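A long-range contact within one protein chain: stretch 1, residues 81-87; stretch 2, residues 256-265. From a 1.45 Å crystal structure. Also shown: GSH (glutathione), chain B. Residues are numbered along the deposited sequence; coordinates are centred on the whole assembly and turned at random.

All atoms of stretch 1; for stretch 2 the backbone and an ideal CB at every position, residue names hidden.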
ATOM      1  N   VAL A  81      -8.752 -17.694  14.300  1.00 30.65           N
ATOM      2  CA  VAL A  81      -7.406 -17.997  13.845  1.00 22.54           C
ATOM      3  C   VAL A  81      -6.782 -16.701  13.286  1.00 27.16           C
ATOM      4  O   VAL A  81      -7.509 -15.752  12.956  1.00 28.64           O
ATOM      5  CB  VAL A  81      -7.374 -19.106  12.774  1.00 25.87           C
ATOM      6  CG1 VAL A  81      -8.017 -20.357  13.276  1.00 26.59           C
ATOM      7  CG2 VAL A  81      -7.970 -18.645  11.434  1.00 26.14           C
ATOM      8  N   PRO A  82      -5.445 -16.624  13.257  1.00 26.57           N
ATOM      9  CA  PRO A  82      -4.817 -15.422  12.751  1.00 22.49           C
ATOM     10  C   PRO A  82      -5.402 -15.079  11.411  1.00 23.88           C
ATOM     11  O   PRO A  82      -5.460 -15.954  10.546  1.00 21.52           O
ATOM     12  CB  PRO A  82      -3.344 -15.794  12.691  1.00 24.49           C
ATOM     13  CG  PRO A  82      -3.169 -16.861  13.694  1.00 25.97           C
ATOM     14  CD  PRO A  82      -4.449 -17.652  13.605  1.00 28.28           C
ATOM     15  N   THR A  83      -5.863 -13.834  11.267  1.00 22.37           N
ATOM     16  CA  THR A  83      -6.580 -13.442  10.067  1.00 22.13           C
ATOM     17  C   THR A  83      -6.013 -12.150   9.551  1.00 20.39           C
ATOM     18  O   THR A  83      -5.917 -11.167  10.270  1.00 23.23           O
ATOM     19  CB  THR A  83      -8.068 -13.339  10.403  1.00 23.61           C
ATOM     20  OG1 THR A  83      -8.497 -14.619  10.832  1.00 23.08           O
ATOM     21  CG2 THR A  83      -8.891 -12.922   9.236  1.00 23.44           C
ATOM     22  N   LEU A  84      -5.572 -12.218   8.287  1.00 19.42           N
ATOM     23  CA  LEU A  84      -4.946 -11.083   7.629  1.00 18.82           C
ATOM     24  C   LEU A  84      -5.938 -10.442   6.687  1.00 18.09           C
ATOM     25  O   LEU A  84      -6.021 -10.802   5.491  1.00 18.25           O
ATOM     26  CB  LEU A  84      -3.682 -11.536   6.880  1.00 18.69           C
ATOM     27  CG  LEU A  84      -2.881 -10.371   6.354  1.00 18.24           C
ATOM     28  CD1 LEU A  84      -2.195  -9.547   7.416  1.00 20.10           C
ATOM     29  CD2 LEU A  84      -1.869 -10.974   5.381  1.00 18.47           C
ATOM     30  N   ALA A  85      -6.688  -9.476   7.206  1.00 18.31           N
ATOM     31  CA  ALA A  85      -7.548  -8.656   6.353  1.00 19.81           C
ATOM     32  C   ALA A  85      -6.729  -7.779   5.407  1.00 20.03           C
ATOM     33  O   ALA A  85      -5.611  -7.374   5.693  1.00 19.11           O
ATOM     34  CB  ALA A  85      -8.488  -7.818   7.206  1.00 23.91           C
ATOM     35  N   LEU A  86      -7.328  -7.473   4.249  1.00 19.78           N
ATOM     36  CA  LEU A  86      -6.608  -6.706   3.248  1.00 20.73           C
ATOM     37  C   LEU A  86      -7.189  -5.325   3.090  1.00 22.81           C
ATOM     38  O   LEU A  86      -7.160  -4.731   2.010  1.00 26.52           O
ATOM     39  CB  LEU A  86      -6.581  -7.479   1.922  1.00 20.87           C
ATOM     40  CG  LEU A  86      -5.875  -8.854   1.970  1.00 21.24           C
ATOM     41  CD1 LEU A  86      -5.898  -9.532   0.593  1.00 19.76           C
ATOM     42  CD2 LEU A  86      -4.437  -8.694   2.440  1.00 19.81           C
ATOM     43  N   ASN A  87      -7.738  -4.826   4.187  1.00 23.61           N
ATOM     44  CA  ASN A  87      -8.154  -3.440   4.312  1.00 24.20           C
ATOM     45  C   ASN A  87      -7.963  -3.063   5.770  1.00 27.75           C
ATOM     46  O   ASN A  87      -7.684  -3.925   6.589  1.00 27.77           O
ATOM     47  CB  ASN A  87      -9.608  -3.237   3.828  1.00 26.98           C
ATOM     48  CG  ASN A  87      -9.930  -1.775   3.628  1.00 30.93           C
ATOM     49  OD1 ASN A  87     -10.078  -0.990   4.590  1.00 35.98           O
ATOM     50  ND2 ASN A  87      -9.974  -1.383   2.392  1.00 35.22           N
ATOM     51  N   UNK A 256       2.717 -11.085  -0.791  1.00 15.18           N
ATOM     52  CA  UNK A 256       3.065 -10.842   0.643  1.00 14.53           C
ATOM     53  C   UNK A 256       1.995 -11.333   1.622  1.00 15.59           C
ATOM     54  O   UNK A 256       2.354 -11.708   2.750  1.00 16.70           O
ATOM     55  CB  UNK A 256       3.292  -9.347   0.876  1.00 14.53           C
ATOM     56  N   UNK A 257       0.733 -11.385   1.209  1.00 14.96           N
ATOM     57  CA  UNK A 257      -0.347 -11.894   2.107  1.00 15.29           C
ATOM     58  C   UNK A 257      -0.083 -13.394   2.365  1.00 15.91           C
ATOM     59  O   UNK A 257      -0.200 -13.866   3.504  1.00 17.17           O
ATOM     60  CB  UNK A 257      -1.732 -11.685   1.491  1.00 15.29           C
ATOM     61  N   UNK A 258       0.244 -14.144   1.297  1.00 15.67           N
ATOM     62  CA  UNK A 258       0.615 -15.510   1.417  1.00 16.10           C
ATOM     63  C   UNK A 258       1.801 -15.632   2.397  1.00 16.92           C
ATOM     64  O   UNK A 258       1.750 -16.440   3.339  1.00 16.73           O
ATOM     65  CB  UNK A 258       0.955 -16.089   0.042  1.00 16.10           C
ATOM     66  N   UNK A 259       2.851 -14.816   2.198  1.00 15.87           N
ATOM     67  CA  UNK A 259       4.057 -14.949   2.998  1.00 17.03           C
ATOM     68  C   UNK A 259       3.815 -14.644   4.451  1.00 17.36           C
ATOM     69  O   UNK A 259       4.331 -15.357   5.314  1.00 18.79           O
ATOM     70  CB  UNK A 259       5.156 -14.032   2.457  1.00 17.03           C
ATOM     71  N   UNK A 260       3.062 -13.582   4.704  1.00 17.00           N
ATOM     72  CA  UNK A 260       2.697 -13.218   6.095  1.00 18.03           C
ATOM     73  C   UNK A 260       1.812 -14.251   6.741  1.00 18.30           C
ATOM     74  O   UNK A 260       2.012 -14.588   7.925  1.00 20.38           O
ATOM     75  CB  UNK A 260       1.988 -11.862   6.129  1.00 18.03           C
ATOM     76  N   UNK A 261       0.846 -14.776   5.997  1.00 17.92           N
ATOM     77  CA  UNK A 261      -0.031 -15.830   6.527  1.00 18.19           C
ATOM     78  C   UNK A 261       0.765 -17.008   6.996  1.00 18.83           C
ATOM     79  O   UNK A 261       0.512 -17.544   8.091  1.00 19.23           O
ATOM     80  CB  UNK A 261      -1.045 -16.282   5.474  1.00 18.19           C
ATOM     81  N   UNK A 262       1.754 -17.430   6.220  1.00 18.21           N
ATOM     82  CA  UNK A 262       2.581 -18.565   6.625  1.00 19.89           C
ATOM     83  C   UNK A 262       3.299 -18.268   7.944  1.00 24.55           C
ATOM     84  O   UNK A 262       3.353 -19.128   8.818  1.00 24.07           O
ATOM     85  CB  UNK A 262       3.597 -18.902   5.532  1.00 19.89           C
ATOM     86  N   UNK A 263       3.801 -17.045   8.118  1.00 21.65           N
ATOM     87  CA  UNK A 263       4.459 -16.682   9.366  1.00 23.97           C
ATOM     88  C   UNK A 263       3.486 -16.597  10.551  1.00 22.77           C
ATOM     89  O   UNK A 263       3.846 -17.013  11.706  1.00 31.79           O
ATOM     90  CB  UNK A 263       5.179 -15.343   9.194  1.00 23.97           C
ATOM     91  N   UNK A 264       2.287 -16.052  10.262  1.00 25.66           N
ATOM     92  CA  UNK A 264       1.256 -15.861  11.301  1.00 25.51           C
ATOM     93  C   UNK A 264       0.713 -17.181  11.815  1.00 24.87           C
ATOM     94  O   UNK A 264       0.222 -17.267  12.972  1.00 30.40           O
ATOM     95  CB  UNK A 264       0.103 -15.015  10.757  1.00 25.51           C
ATOM     96  N   UNK A 265       0.794 -18.211  10.996  1.00 24.71           N
ATOM     97  CA  UNK A 265       0.368 -19.536  11.409  1.00 28.32           C
ATOM     98  C   UNK A 265       1.393 -20.168  12.338  1.00 36.10           C
ATOM     99  O   UNK A 265       1.038 -21.000  13.155  1.00 33.34           O
ATOM    100  CB  UNK A 265       0.136 -20.428  10.188  1.00 28.32           C
TER
HETATM  101  N1  GSH B 401      -9.415   5.094   6.244  1.00 38.10           N
HETATM  102  CA1 GSH B 401      -9.486   5.723   4.943  1.00 37.78           C
HETATM  103  C1  GSH B 401      -9.866   7.187   5.037  1.00 36.28           C
HETATM  104  O11 GSH B 401      -9.195   7.979   5.753  1.00 39.60           O
HETATM  105  O12 GSH B 401     -10.834   7.593   4.351  1.00 45.47           O
HETATM  106  CB1 GSH B 401     -10.482   4.981   4.043  1.00 36.77           C
HETATM  107  CG1 GSH B 401     -10.175   3.494   3.878  1.00 35.67           C
HETATM  108  CD1 GSH B 401      -8.869   3.292   3.172  1.00 36.57           C
HETATM  109  OE1 GSH B 401      -8.152   4.259   2.957  1.00 34.84           O
HETATM  110  N2  GSH B 401      -8.607   2.014   2.820  1.00 39.56           N
HETATM  111  CA2 GSH B 401      -7.406   1.545   2.116  1.00 40.65           C
HETATM  112  C2  GSH B 401      -7.766   1.171   0.710  1.00 44.59           C
HETATM  113  O2  GSH B 401      -8.683   1.902   0.319  1.00 47.15           O
HETATM  114  CB2 GSH B 401      -6.797   0.381   2.875  1.00 43.88           C
HETATM  115  SG2 GSH B 401      -7.260   0.462   4.598  1.00 47.24           S
HETATM  116  N3  GSH B 401      -7.197   0.173  -0.065  1.00 38.98           N
HETATM  117  CA3 GSH B 401      -5.997  -0.692   0.140  1.00 40.09           C
HETATM  118  C3  GSH B 401      -6.158  -2.186  -0.158  1.00 42.73           C
HETATM  119  O31 GSH B 401      -5.172  -2.870  -0.581  1.00 36.61           O
HETATM  120  O32 GSH B 401      -7.276  -2.709   0.021  1.00 36.41           O

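The backbone of stretch 2 has helical phi/psi values throughout (phi -56° to -76°, psi -25° to -50°), and its axis passes 9.1 Å from that of strand 83-85, the N-to-C directions 155° apart. Along the helix, increasing number therefore leads from Leu-86 back toward Pro-82.

At position 256 the CB points sideways, with nothing of stretch 1 within 5.5 Å, so the contact sets no preference. The deposited residue is Asp-256, whose end leads away.

Position 257 points toward stretch 1. Its ideal CB already lies 4.0 Å from Leu-84 CD2 and 4.1 Å from Leu-86 CD2, so it touches two methyl groups, Leu-84 CD2 to its side and Leu-86 CD2 more nearly ahead. The surface is apolar and close, so alanine suits it well, though these two distances alone do not rule out a longer apolar chain. It is Ala-257. Its CA also comes 3.7 Å from Leu-84 CD2, which lets the leucine methyl rest against the helix backbone itself.

Positions 258 and 259 offer stretch 1 nothing: the first CB points away and the second is out of reach. Many residues would fit, polar ones included. They are Tyr-258 and Arg-259; Arg-259 NH1 forms a salt bridge with Asp-256 OD1 at 3.1 Å, one turn back on the helix.

Position 260 again points toward the strand, its ideal CB 4.0 Å from Leu-84 CD2. Stretch 1 presents only hydrocarbon here, so an apolar side chain is favoured, whether alanine, valine, leucine or methionine. The deposited Leu-260 (chi1 -80°, m; chi2 177°, t) packs its CB 4.1 Å from Leu-84 CD2.

Position 261 is directed sideways, its ideal CB 5.4 Å from Leu-84 CD2, although its CA is 6.9 Å from the CA of Leu-84. Small residues are compatible, and larger ones are not excluded by this distance alone. Ala-261 adds little to the contact.

Positions 262 and 263 are out of reach and unconstrained by stretch 1; they are Val-262 and Gln-263.

Position 264 points toward stretch 1, with its ideal CB 4.0 Å from Pro-82 CB and its CA 6.3 Å from the CA of Pro-82. The proline ring and the Leu-84 side chain offer apolar surface, which favours leucine, isoleucine or methionine. Leu-264 (chi1 -76°, m; chi2 165°, t) meets both: its CB lies 4.0 Å from Pro-82 CB, and its CD1 reaches 4.3 Å from Leu-84 CD1. Pro-82 CG also approaches Leu-264 O at 3.5 Å.

Position 265 points sideways without a near neighbour, so stretch 1 hardly restricts it; Ala-265 stands there.

Stretch 2 256-265: DAYRLAVQLA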
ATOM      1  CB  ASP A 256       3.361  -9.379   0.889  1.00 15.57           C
ATOM      2  CG  ASP A 256       4.759  -8.972   0.460  1.00 15.85           C
ATOM      3  OD1 ASP A 256       5.589  -9.821   0.060  1.00 16.46           O
ATOM      4  OD2 ASP A 256       5.046  -7.778   0.550  1.00 15.75           O
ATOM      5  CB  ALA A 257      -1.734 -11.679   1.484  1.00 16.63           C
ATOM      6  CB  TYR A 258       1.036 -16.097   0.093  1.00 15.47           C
ATOM      7  CG  TYR A 258       1.562 -17.499   0.287  1.00 16.76           C
ATOM      8  CD1 TYR A 258       0.720 -18.564   0.234  1.00 15.93           C
ATOM      9  CD2 TYR A 258       2.927 -17.758   0.499  1.00 17.22           C
ATOM     10  CE1 TYR A 258       1.204 -19.880   0.382  1.00 16.18           C
ATOM     11  CE2 TYR A 258       3.406 -19.044   0.674  1.00 17.77           C
ATOM     12  CZ  TYR A 258       2.539 -20.088   0.628  1.00 16.36           C
ATOM     13  OH  TYR A 258       2.985 -21.380   0.832  1.00 19.96           O
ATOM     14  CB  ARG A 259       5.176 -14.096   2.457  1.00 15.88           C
ATOM     15  CG  ARG A 259       5.550 -14.479   1.000  1.00 16.64           C
ATOM     16  CD  ARG A 259       6.525 -13.506   0.310  1.00 16.70           C
ATOM     17  NE  ARG A 259       7.811 -13.430   0.991  1.00 19.21           N
ATOM     18  CZ  ARG A 259       8.611 -12.385   1.050  1.00 16.25           C
ATOM     19  NH1 ARG A 259       8.281 -11.227   0.480  1.00 18.39           N
ATOM     20  NH2 ARG A 259       9.763 -12.478   1.673  1.00 19.66           N
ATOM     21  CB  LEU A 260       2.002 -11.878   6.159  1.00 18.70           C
ATOM     22  CG  LEU A 260       2.847 -10.653   6.102  1.00 19.80           C
ATOM     23  CD1 LEU A 260       1.895  -9.456   6.111  1.00 20.27           C
ATOM     24  CD2 LEU A 260       3.774 -10.583   7.281  1.00 22.32           C
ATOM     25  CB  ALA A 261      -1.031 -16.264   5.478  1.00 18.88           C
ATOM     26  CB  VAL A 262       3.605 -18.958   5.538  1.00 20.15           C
ATOM     27  CG1 VAL A 262       4.566 -19.984   6.066  1.00 23.78           C
ATOM     28  CG2 VAL A 262       2.862 -19.498   4.314  1.00 19.89           C
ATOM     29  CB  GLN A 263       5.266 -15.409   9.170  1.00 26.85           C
ATOM     30  CG  GLN A 263       6.257 -15.511   8.002  1.00 29.73           C
ATOM     31  CD  GLN A 263       7.245 -16.651   8.125  1.00 35.18           C
ATOM     32  OE1 GLN A 263       7.505 -17.427   7.167  1.00 37.67           O
ATOM     33  NE2 GLN A 263       7.812 -16.770   9.315  1.00 42.94           N
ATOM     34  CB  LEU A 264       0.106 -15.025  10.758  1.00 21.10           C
ATOM     35  CG  LEU A 264       0.433 -13.530  10.660  1.00 23.36           C
ATOM     36  CD1 LEU A 264      -0.575 -12.774   9.801  1.00 22.92           C
ATOM     37  CD2 LEU A 264       0.524 -12.902  12.050  1.00 24.43           C
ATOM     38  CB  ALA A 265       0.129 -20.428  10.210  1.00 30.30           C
TER
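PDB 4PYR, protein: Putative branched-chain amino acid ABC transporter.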